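Local coordinates for putative Xylose isomerase (Rhodospirillum rubrum, PDB 3QXB), which binds manganese or iron ions in a TIM barrel of the xylose isomerase-like family and is probably an isomerase, at residues F291-D295 with E296-A300; L22-N25 with L26-V30; A194-M197 with A198-G202. All coordinates share one frame; numbering follows the deposited sequence.

Interaction 1: F291-D295 with E296-A300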
ATOM      1  N   PHE A 291      -5.111   3.838  -8.321  1.00 22.07           N
ATOM      2  CA  PHE A 291      -4.715   5.236  -8.098  1.00 21.79           C
ATOM      3  C   PHE A 291      -4.970   6.117  -9.339  1.00 21.82           C
ATOM      4  O   PHE A 291      -5.424   7.253  -9.237  1.00 21.09           O
ATOM      5  CB  PHE A 291      -3.206   5.305  -7.767  1.00 21.36           C
ATOM      6  CG  PHE A 291      -2.833   4.673  -6.418  1.00 23.95           C
ATOM      7  CD1 PHE A 291      -3.286   5.222  -5.221  1.00 23.95           C
ATOM      8  CD2 PHE A 291      -1.989   3.559  -6.362  1.00 26.52           C
ATOM      9  CE1 PHE A 291      -2.947   4.663  -4.007  1.00 23.71           C
ATOM     10  CE2 PHE A 291      -1.625   2.993  -5.128  1.00 27.27           C
ATOM     11  CZ  PHE A 291      -2.116   3.535  -3.954  1.00 24.37           C
ATOM     12  N   GLU A 292      -4.690   5.551 -10.510  1.00 22.52           N
ATOM     13  CA  GLU A 292      -4.724   6.288 -11.770  1.00 22.95           C
ATOM     14  C   GLU A 292      -6.161   6.515 -12.311  1.00 22.97           C
ATOM     15  O   GLU A 292      -6.354   7.230 -13.290  1.00 22.54           O
ATOM     16  CB  GLU A 292      -3.827   5.609 -12.802  1.00 23.64           C
ATOM     17  CG  GLU A 292      -4.223   4.214 -13.202  1.00 24.92           C
ATOM     18  CD  GLU A 292      -3.608   3.124 -12.302  1.00 27.71           C
ATOM     19  OE1 GLU A 292      -3.304   3.376 -11.086  1.00 26.94           O
ATOM     20  OE2 GLU A 292      -3.438   2.010 -12.825  1.00 25.67           O
ATOM     21  N   ALA A 293      -7.162   5.923 -11.672  1.00 23.22           N
ATOM     22  CA  ALA A 293      -8.533   6.223 -12.041  1.00 24.63           C
ATOM     23  C   ALA A 293      -8.841   7.676 -11.661  1.00 25.27           C
ATOM     24  O   ALA A 293      -8.343   8.184 -10.664  1.00 24.25           O
ATOM     25  CB  ALA A 293      -9.513   5.274 -11.358  1.00 24.83           C
ATOM     26  N   ARG A 294      -9.685   8.333 -12.451  1.00 26.78           N
ATOM     27  CA  ARG A 294      -9.995   9.746 -12.245  1.00 27.22           C
ATOM     28  C   ARG A 294     -10.984   9.924 -11.090  1.00 26.51           C
ATOM     29  O   ARG A 294     -11.862   9.127 -10.937  1.00 24.33           O
ATOM     30  CB  ARG A 294     -10.570  10.322 -13.527  1.00 27.82           C
ATOM     31  CG  ARG A 294      -9.524  10.377 -14.617  1.00 33.61           C
ATOM     32  CD  ARG A 294     -10.131  10.480 -15.952  1.00 40.28           C
ATOM     33  NE  ARG A 294     -10.911  11.689 -16.112  1.00 45.29           N
ATOM     34  CZ  ARG A 294     -12.225  11.730 -16.372  1.00 50.80           C
ATOM     35  NH1 ARG A 294     -12.964  10.626 -16.497  1.00 52.71           N
ATOM     36  NH2 ARG A 294     -12.813  12.911 -16.537  1.00 51.85           N
ATOM     37  N   ASP A 295     -10.786  10.992 -10.305  1.00 26.69           N
ATOM     38  CA  ASP A 295     -11.627  11.316  -9.142  1.00 26.62           C
ATOM     39  C   ASP A 295     -13.110  11.215  -9.468  1.00 27.01           C
ATOM     40  O   ASP A 295     -13.838  10.525  -8.797  1.00 26.68           O
ATOM     41  CB  ASP A 295     -11.296  12.734  -8.627  1.00 25.86           C
ATOM     42  CG  ASP A 295      -9.878  12.817  -7.965  1.00 25.99           C
ATOM     43  OD1 ASP A 295      -9.215  11.778  -7.765  1.00 22.65           O
ATOM     44  OD2 ASP A 295      -9.434  13.928  -7.657  1.00 22.85           O
ATOM     45  N   GLU A 296     -13.534  11.889 -10.532  1.00 27.72           N
ATOM     46  CA  GLU A 296     -14.956  11.939 -10.877  1.00 28.25           C
ATOM     47  C   GLU A 296     -15.499  10.574 -11.251  1.00 27.58           C
ATOM     48  O   GLU A 296     -16.674  10.304 -10.985  1.00 26.52           O
ATOM     49  CB  GLU A 296     -15.252  12.985 -11.981  1.00 30.28           C
ATOM     50  CG  GLU A 296     -14.581  12.719 -13.348  1.00 35.48           C
ATOM     51  CD  GLU A 296     -15.004  13.742 -14.445  1.00 43.86           C
ATOM     52  OE1 GLU A 296     -15.496  14.857 -14.126  1.00 47.98           O
ATOM     53  OE2 GLU A 296     -14.876  13.416 -15.642  1.00 46.49           O
ATOM     54  N   ASP A 297     -14.665   9.710 -11.831  1.00 25.84           N
ATOM     55  CA  ASP A 297     -15.106   8.351 -12.208  1.00 27.40           C
ATOM     56  C   ASP A 297     -15.282   7.431 -10.988  1.00 26.98           C
ATOM     57  O   ASP A 297     -16.220   6.646 -10.941  1.00 28.49           O
ATOM     58  CB  ASP A 297     -14.156   7.696 -13.225  1.00 27.04           C
ATOM     59  CG  ASP A 297     -14.173   8.401 -14.590  1.00 28.80           C
ATOM     60  OD1 ASP A 297     -15.206   9.007 -14.999  1.00 29.84           O
ATOM     61  OD2 ASP A 297     -13.135   8.351 -15.254  1.00 27.95           O
ATOM     62  N   VAL A 298     -14.386   7.568 -10.004  1.00 26.92           N
ATOM     63  CA  VAL A 298     -14.441   6.840  -8.750  1.00 26.19           C
ATOM     64  C   VAL A 298     -15.716   7.241  -8.015  1.00 25.98           C
ATOM     65  O   VAL A 298     -16.522   6.411  -7.639  1.00 26.87           O
ATOM     66  CB  VAL A 298     -13.161   7.148  -7.886  1.00 25.55           C
ATOM     67  CG1 VAL A 298     -13.344   6.656  -6.444  1.00 24.53           C
ATOM     68  CG2 VAL A 298     -11.881   6.542  -8.541  1.00 25.88           C
ATOM     69  N   LEU A 299     -15.926   8.541  -7.874  1.00 26.18           N
ATOM     70  CA  LEU A 299     -17.115   9.063  -7.182  1.00 25.32           C
ATOM     71  C   LEU A 299     -18.395   8.563  -7.843  1.00 25.82           C
ATOM     72  O   LEU A 299     -19.279   8.049  -7.148  1.00 25.07           O
ATOM     73  CB  LEU A 299     -17.113  10.597  -7.133  1.00 24.75           C
ATOM     74  CG  LEU A 299     -18.275  11.198  -6.307  1.00 26.27           C
ATOM     75  CD1 LEU A 299     -18.292  10.594  -4.923  1.00 25.37           C
ATOM     76  CD2 LEU A 299     -18.174  12.734  -6.243  1.00 26.63           C
ATOM     77  N   ALA A 300     -18.485   8.684  -9.172  1.00 25.91           N
ATOM     78  CA  ALA A 300     -19.686   8.215  -9.874  1.00 27.66           C
ATOM     79  C   ALA A 300     -19.938   6.742  -9.636  1.00 27.03           C
ATOM     80  O   ALA A 300     -21.062   6.322  -9.461  1.00 28.11           O
ATOM     81  CB  ALA A 300     -19.623   8.513 -11.419  1.00 27.41           C
TER
HETATM   82  O   HOH W   1     -10.948   6.966 -14.661  1.00 30.62           O

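Interaction 2: L22-N25 with L26-V30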
ATOM      1  N   LEU A  22     -25.628  -1.161   6.166  1.00 30.34           N
ATOM      2  CA  LEU A  22     -24.548  -0.836   5.278  1.00 29.27           C
ATOM      3  C   LEU A  22     -23.704   0.261   5.889  1.00 28.42           C
ATOM      4  O   LEU A  22     -24.232   1.184   6.541  1.00 29.02           O
ATOM      5  CB  LEU A  22     -25.084  -0.342   3.936  1.00 29.86           C
ATOM      6  CG  LEU A  22     -25.906  -1.317   3.111  1.00 32.24           C
ATOM      7  CD1 LEU A  22     -26.512  -0.546   1.923  1.00 32.66           C
ATOM      8  CD2 LEU A  22     -25.061  -2.515   2.665  1.00 29.86           C
ATOM      9  N   GLY A  23     -22.394   0.157   5.656  1.00 25.76           N
ATOM     10  CA  GLY A  23     -21.469   1.188   6.025  1.00 25.26           C
ATOM     11  C   GLY A  23     -20.405   1.354   4.924  1.00 24.46           C
ATOM     12  O   GLY A  23     -20.401   0.611   3.934  1.00 23.26           O
ATOM     13  N   VAL A  24     -19.507   2.324   5.073  1.00 23.67           N
ATOM     14  CA  VAL A  24     -18.388   2.434   4.140  1.00 22.38           C
ATOM     15  C   VAL A  24     -17.023   2.550   4.812  1.00 22.10           C
ATOM     16  O   VAL A  24     -16.851   3.281   5.765  1.00 22.93           O
ATOM     17  CB  VAL A  24     -18.650   3.595   3.121  1.00 22.27           C
ATOM     18  CG1 VAL A  24     -18.752   4.976   3.828  1.00 20.11           C
ATOM     19  CG2 VAL A  24     -17.601   3.580   2.018  1.00 20.40           C
ATOM     20  N   ASN A  25     -16.042   1.807   4.305  1.00 22.50           N
ATOM     21  CA  ASN A  25     -14.662   2.010   4.669  1.00 22.05           C
ATOM     22  C   ASN A  25     -14.123   3.097   3.728  1.00 21.67           C
ATOM     23  O   ASN A  25     -14.318   3.071   2.516  1.00 21.54           O
ATOM     24  CB  ASN A  25     -13.880   0.689   4.569  1.00 23.32           C
ATOM     25  CG  ASN A  25     -12.411   0.858   4.821  1.00 20.51           C
ATOM     26  OD1 ASN A  25     -11.757   1.585   4.116  1.00 25.33           O
ATOM     27  ND2 ASN A  25     -11.881   0.199   5.863  1.00 21.25           N
ATOM     28  N   LEU A  26     -13.425   4.052   4.316  1.00 21.39           N
ATOM     29  CA  LEU A  26     -12.940   5.237   3.603  1.00 20.94           C
ATOM     30  C   LEU A  26     -11.795   4.973   2.641  1.00 20.50           C
ATOM     31  O   LEU A  26     -11.305   5.923   1.994  1.00 22.17           O
ATOM     32  CB  LEU A  26     -12.578   6.327   4.620  1.00 19.53           C
ATOM     33  CG  LEU A  26     -13.784   6.822   5.427  1.00 19.98           C
ATOM     34  CD1 LEU A  26     -13.377   7.895   6.406  1.00 19.47           C
ATOM     35  CD2 LEU A  26     -14.884   7.330   4.521  1.00 20.26           C
ATOM     36  N   CYS A  27     -11.383   3.712   2.484  1.00 20.66           N
ATOM     37  CA  CYS A  27     -10.333   3.354   1.488  1.00 21.71           C
ATOM     38  C   CYS A  27     -10.596   3.915   0.082  1.00 21.74           C
ATOM     39  O   CYS A  27      -9.663   4.235  -0.652  1.00 21.84           O
ATOM     40  CB  CYS A  27     -10.158   1.840   1.382  1.00 22.96           C
ATOM     41  SG  CYS A  27     -11.662   0.995   0.928  1.00 27.01           S
ATOM     42  N   PHE A  28     -11.861   4.055  -0.301  1.00 21.07           N
ATOM     43  CA  PHE A  28     -12.190   4.539  -1.640  1.00 21.32           C
ATOM     44  C   PHE A  28     -11.762   5.984  -1.841  1.00 20.78           C
ATOM     45  O   PHE A  28     -11.632   6.416  -2.990  1.00 23.09           O
ATOM     46  CB  PHE A  28     -13.714   4.444  -1.882  1.00 20.90           C
ATOM     47  CG  PHE A  28     -14.484   5.573  -1.243  1.00 20.50           C
ATOM     48  CD1 PHE A  28     -14.939   5.471   0.072  1.00 23.02           C
ATOM     49  CD2 PHE A  28     -14.731   6.744  -1.931  1.00 23.16           C
ATOM     50  CE1 PHE A  28     -15.630   6.523   0.659  1.00 20.27           C
ATOM     51  CE2 PHE A  28     -15.420   7.798  -1.345  1.00 21.92           C
ATOM     52  CZ  PHE A  28     -15.847   7.694  -0.045  1.00 21.10           C
ATOM     53  N   ALA A  29     -11.540   6.729  -0.742  1.00 20.25           N
ATOM     54  CA  ALA A  29     -11.225   8.169  -0.747  1.00 19.19           C
ATOM     55  C   ALA A  29      -9.756   8.498  -0.601  1.00 19.11           C
ATOM     56  O   ALA A  29      -9.359   9.674  -0.676  1.00 18.95           O
ATOM     57  CB  ALA A  29     -12.009   8.898   0.364  1.00 20.09           C
ATOM     58  N   VAL A  30      -8.952   7.471  -0.379  1.00 18.56           N
ATOM     59  CA  VAL A  30      -7.497   7.646  -0.126  1.00 18.77           C
ATOM     60  C   VAL A  30      -6.850   8.493  -1.215  1.00 19.10           C
ATOM     61  O   VAL A  30      -7.162   8.309  -2.401  1.00 20.52           O
ATOM     62  CB  VAL A  30      -6.807   6.281   0.021  1.00 17.67           C
ATOM     63  CG1 VAL A  30      -5.262   6.407  -0.093  1.00 22.29           C
ATOM     64  CG2 VAL A  30      -7.279   5.607   1.318  1.00 19.65           C
TER

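Interaction 3: A194-M197 with A198-G202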
ATOM      1  N   ALA A 194     -11.426 -19.510  14.224  1.00 28.10           N
ATOM      2  CA  ALA A 194     -12.031 -20.086  15.446  1.00 27.99           C
ATOM      3  C   ALA A 194     -10.959 -20.377  16.510  1.00 28.39           C
ATOM      4  O   ALA A 194     -11.176 -20.148  17.694  1.00 28.06           O
ATOM      5  CB  ALA A 194     -12.819 -21.349  15.121  1.00 29.32           C
ATOM      6  N   ARG A 195      -9.793 -20.854  16.088  1.00 27.64           N
ATOM      7  CA  ARG A 195      -8.743 -21.148  17.018  1.00 27.79           C
ATOM      8  C   ARG A 195      -8.217 -19.855  17.693  1.00 26.39           C
ATOM      9  O   ARG A 195      -8.037 -19.814  18.893  1.00 25.16           O
ATOM     10  CB  ARG A 195      -7.589 -21.880  16.320  1.00 28.80           C
ATOM     11  CG  ARG A 195      -6.268 -21.774  17.098  1.00 30.00           C
ATOM     12  CD  ARG A 195      -5.145 -22.607  16.517  1.00 30.36           C
ATOM     13  NE  ARG A 195      -4.002 -22.585  17.436  1.00 30.66           N
ATOM     14  CZ  ARG A 195      -2.738 -22.883  17.116  1.00 29.05           C
ATOM     15  NH1 ARG A 195      -2.387 -23.191  15.869  1.00 30.93           N
ATOM     16  NH2 ARG A 195      -1.809 -22.846  18.052  1.00 27.04           N
ATOM     17  N   LEU A 196      -7.939 -18.820  16.903  1.00 25.19           N
ATOM     18  CA  LEU A 196      -7.464 -17.565  17.465  1.00 24.09           C
ATOM     19  C   LEU A 196      -8.466 -17.039  18.436  1.00 22.62           C
ATOM     20  O   LEU A 196      -8.105 -16.647  19.522  1.00 21.95           O
ATOM     21  CB  LEU A 196      -7.213 -16.515  16.374  1.00 23.27           C
ATOM     22  CG  LEU A 196      -6.804 -15.101  16.836  1.00 24.48           C
ATOM     23  CD1 LEU A 196      -5.454 -15.037  17.547  1.00 26.09           C
ATOM     24  CD2 LEU A 196      -6.811 -14.190  15.606  1.00 24.86           C
HETATM   25  N   MSE A 197      -9.741 -17.039  18.049  1.00 23.92           N
HETATM   26  CA  MSE A 197     -10.835 -16.564  18.930  1.00 23.58           C
HETATM   27  C   MSE A 197     -10.942 -17.358  20.220  1.00 24.88           C
HETATM   28  O   MSE A 197     -11.138 -16.766  21.297  1.00 24.99           O
HETATM   29  CB  MSE A 197     -12.177 -16.571  18.202  1.00 24.23           C
HETATM   30  CG  MSE A 197     -12.271 -15.480  17.115  1.00 22.86           C
HETATM   31 SE   MSE A 197     -12.323 -13.768  17.943  0.75 18.90          SE
HETATM   32  CE  MSE A 197     -10.683 -13.161  17.430  1.00 17.64           C
ATOM     33  N   ALA A 198     -10.835 -18.679  20.120  1.00 25.00           N
ATOM     34  CA  ALA A 198     -10.907 -19.527  21.301  1.00 26.09           C
ATOM     35  C   ALA A 198      -9.719 -19.255  22.239  1.00 26.04           C
ATOM     36  O   ALA A 198      -9.875 -19.240  23.447  1.00 26.80           O
ATOM     37  CB  ALA A 198     -10.930 -21.025  20.897  1.00 26.42           C
ATOM     38  N   ASP A 199      -8.532 -19.069  21.661  1.00 25.70           N
ATOM     39  CA  ASP A 199      -7.326 -18.808  22.416  1.00 25.60           C
ATOM     40  C   ASP A 199      -7.461 -17.511  23.201  1.00 24.12           C
ATOM     41  O   ASP A 199      -7.058 -17.442  24.349  1.00 25.36           O
ATOM     42  CB  ASP A 199      -6.096 -18.669  21.461  1.00 25.42           C
ATOM     43  CG  ASP A 199      -5.496 -20.004  21.057  1.00 29.66           C
ATOM     44  OD1 ASP A 199      -5.961 -21.070  21.548  1.00 29.86           O
ATOM     45  OD2 ASP A 199      -4.564 -19.985  20.197  1.00 36.30           O
ATOM     46  N   LEU A 200      -8.014 -16.483  22.569  1.00 24.21           N
ATOM     47  CA  LEU A 200      -8.119 -15.162  23.191  1.00 23.29           C
ATOM     48  C   LEU A 200      -9.367 -15.001  24.112  1.00 22.56           C
ATOM     49  O   LEU A 200      -9.352 -14.191  25.015  1.00 21.54           O
ATOM     50  CB  LEU A 200      -8.051 -14.057  22.148  1.00 22.11           C
ATOM     51  CG  LEU A 200      -6.769 -13.843  21.299  1.00 22.93           C
ATOM     52  CD1 LEU A 200      -6.934 -12.753  20.236  1.00 17.67           C
ATOM     53  CD2 LEU A 200      -5.616 -13.551  22.172  1.00 19.51           C
ATOM     54  N   ASP A 201     -10.426 -15.773  23.896  0.50 24.03           N
ATOM     55  CA  ASP A 201     -11.642 -15.574  24.700  0.50 23.99           C
ATOM     56  C   ASP A 201     -11.354 -15.833  26.186  0.50 24.40           C
ATOM     57  O   ASP A 201     -10.722 -16.835  26.557  0.50 24.86           O
ATOM     58  CB  ASP A 201     -12.827 -16.431  24.237  0.50 25.25           C
ATOM     59  CG  ASP A 201     -14.152 -15.974  24.869  0.50 24.93           C
ATOM     60  OD1 ASP A 201     -14.296 -14.772  25.158  0.50 23.85           O
ATOM     61  OD2 ASP A 201     -15.052 -16.803  25.079  0.50 27.25           O
ATOM     62  N   GLY A 202     -11.815 -14.904  27.019  1.00 24.29           N
ATOM     63  CA  GLY A 202     -11.562 -14.915  28.449  1.00 24.64           C
ATOM     64  C   GLY A 202     -10.198 -14.407  28.907  1.00 24.20           C
ATOM     65  O   GLY A 202      -9.918 -14.386  30.091  1.00 24.54           O
TER

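Interaction 1: F291-D295 with E296-A300
The contact forms the N-terminal start of helix 295-310, with R294 as the N-cap and A293 facing V298 in a hydrophobic staple. In the staple, A293 CB lies 3.9 Å from V298 CG2. R294 O accepts the first N-H groups of the helix. V298 N bonds to R294 O at 3.1 Å, and D297 N adds a weak bond. One residue on, L299 N gives a nearly straight bond of 3.0 Å to D295 O.

The R294 side chain does not cap the helix. Its bend at chi3 (62°) turns the guanidinium toward two acids of the first turn. R294 NH1 meets D297 OD2 at 2.6 Å, a salt bridge at the guanidinium edge whose hydrogen bond is weak because it is bent, with the planes 67° apart. NH2 pairs with E296 OE2, a salt bridge modelled so short that its exact length is doubtful. E296 runs alongside R294 and lays CG over one face of the guanidinium. A water joins R294 N, at 2.9 Å, to D297 OD2, at 2.7 Å, so this carboxylate reaches the N-cap backbone indirectly. The negative charge of D297 probably also suits the N-terminal end of the helix dipole.

R32 holds D295 OD1 and A293 O. E292 OE2 bonds D253 N of the second subunit. The loop follows strand 283-285, and L299 packs the new helix against helix 36-46.

Interaction 2: L22-N25 with L26-V30
An Asx turn at N25 leads strand 22-25, the first of the barrel, into the 3-10 segment 26-29. N25 OD1 accepts the backbone N-H of C27 at 2.7 Å. The bond is fairly straight at the hydrogen (155°), and the donor lies in the plane of the amide carbonyl. With CG anti to the backbone N (chi1 175°), the amide lies beside its own carbonyl carbon, where OD1 can turn forward to C27. C27 lies against the same oxygen, with CB and SG each 3.2 Å from N25 OD1. The other end of the amide is used too, since ND2 bonds Q53 OE1 on the adjacent strand 51-55. Both ends being held, the amide has little freedom to flip.

This is the C-terminal end of a strand in the eight-stranded parallel barrel, where TIM-barrel enzymes place their active sites. The side chain of N25 is about 4 Å from that of H244 and about 7 Å from the bound manganese and iron ions. The side chain of C27 is about 4 Å from that of E286. H244 and E286 are both metal ligands. With an alanine for this asparagine, C27 N would probably lose its side-chain acceptor and Q53 OE1 its donor, leaving the turn less firmly set beside the metal site.

V24 faces the outer layer. V24 CG2 lies 3.8 Å from F28 CE1, and the two side chains cross at about a right angle. The edge of the F28 ring meets the backbone, with CD1 3.5 Å from N25 O. A29 CB sits over the centre of one ring face, 3.9 Å above the plane. M302 of helix 295-310 touches both V24 and F28, and V43 of helix 36-46 packs on V24 and L26.

Interaction 3: A194-M197 with A198-G202
D199 OD2 has R195, one turn earlier, as a long and weaker third partner, beside a salt bridge from R157 NH1 and a hydrogen bond with Y153 OH, both of helix 146-170. R195 NE is 3.8 Å from D199 OD2, a long salt bridge. The guanidinium and carboxylate planes are 88° apart, so the two groups do not pair flat. R195 leaves the backbone trans to its own N (chi1 159°) and stays extended to NE. This carries its NH2 past D199 to a salt bridge with E150. D199 folds back over the helix backbone, with CG 3.3 Å from R195 O.

The buried side of the helix is apolar. L196 CD1 touches L200 CD1 at 3.8 Å, the two side chains lying at a slant to each other. L196 also packs on Y153 and L200 on I161, while M197, a selenomethionine, turns to V208 and L210 of strand 208-213.

Four backbone bonds run through the turn. A198 N to A194 O and D199 N to R195 O are both 2.9 Å, and L200 N to L196 O is 3.1 Å. The last, D201 N to M197 O at 2.9 Å, is the most bent (137°), as the chain leaves helical geometry at D201. This is the C-terminal turn of helix 190-200, the crossover helix of the beta-alpha-beta unit between strands 174-177 and 208-213 of the TIM barrel.

From the N terminus the chain meets interaction 2 first, then interaction 3, then interaction 1. All three are local. They follow in series, and none encloses or crosses another. Interaction 2 ends the first barrel strand. Interaction 3 ends the helix between the fifth and sixth strands, on the opposite side of the chain's centre from the other two. Interaction 1 starts the helix after the last strand. Strand 283-285 lies beside strand 22-25, so the first and last barrel strands meet there and close the barrel. Interactions 1 and 2 touch at this seam, with V298 CG1 3.9 Å from F28 O. Interaction 3 is remote, its nearest atoms about 18 Å from interaction 2.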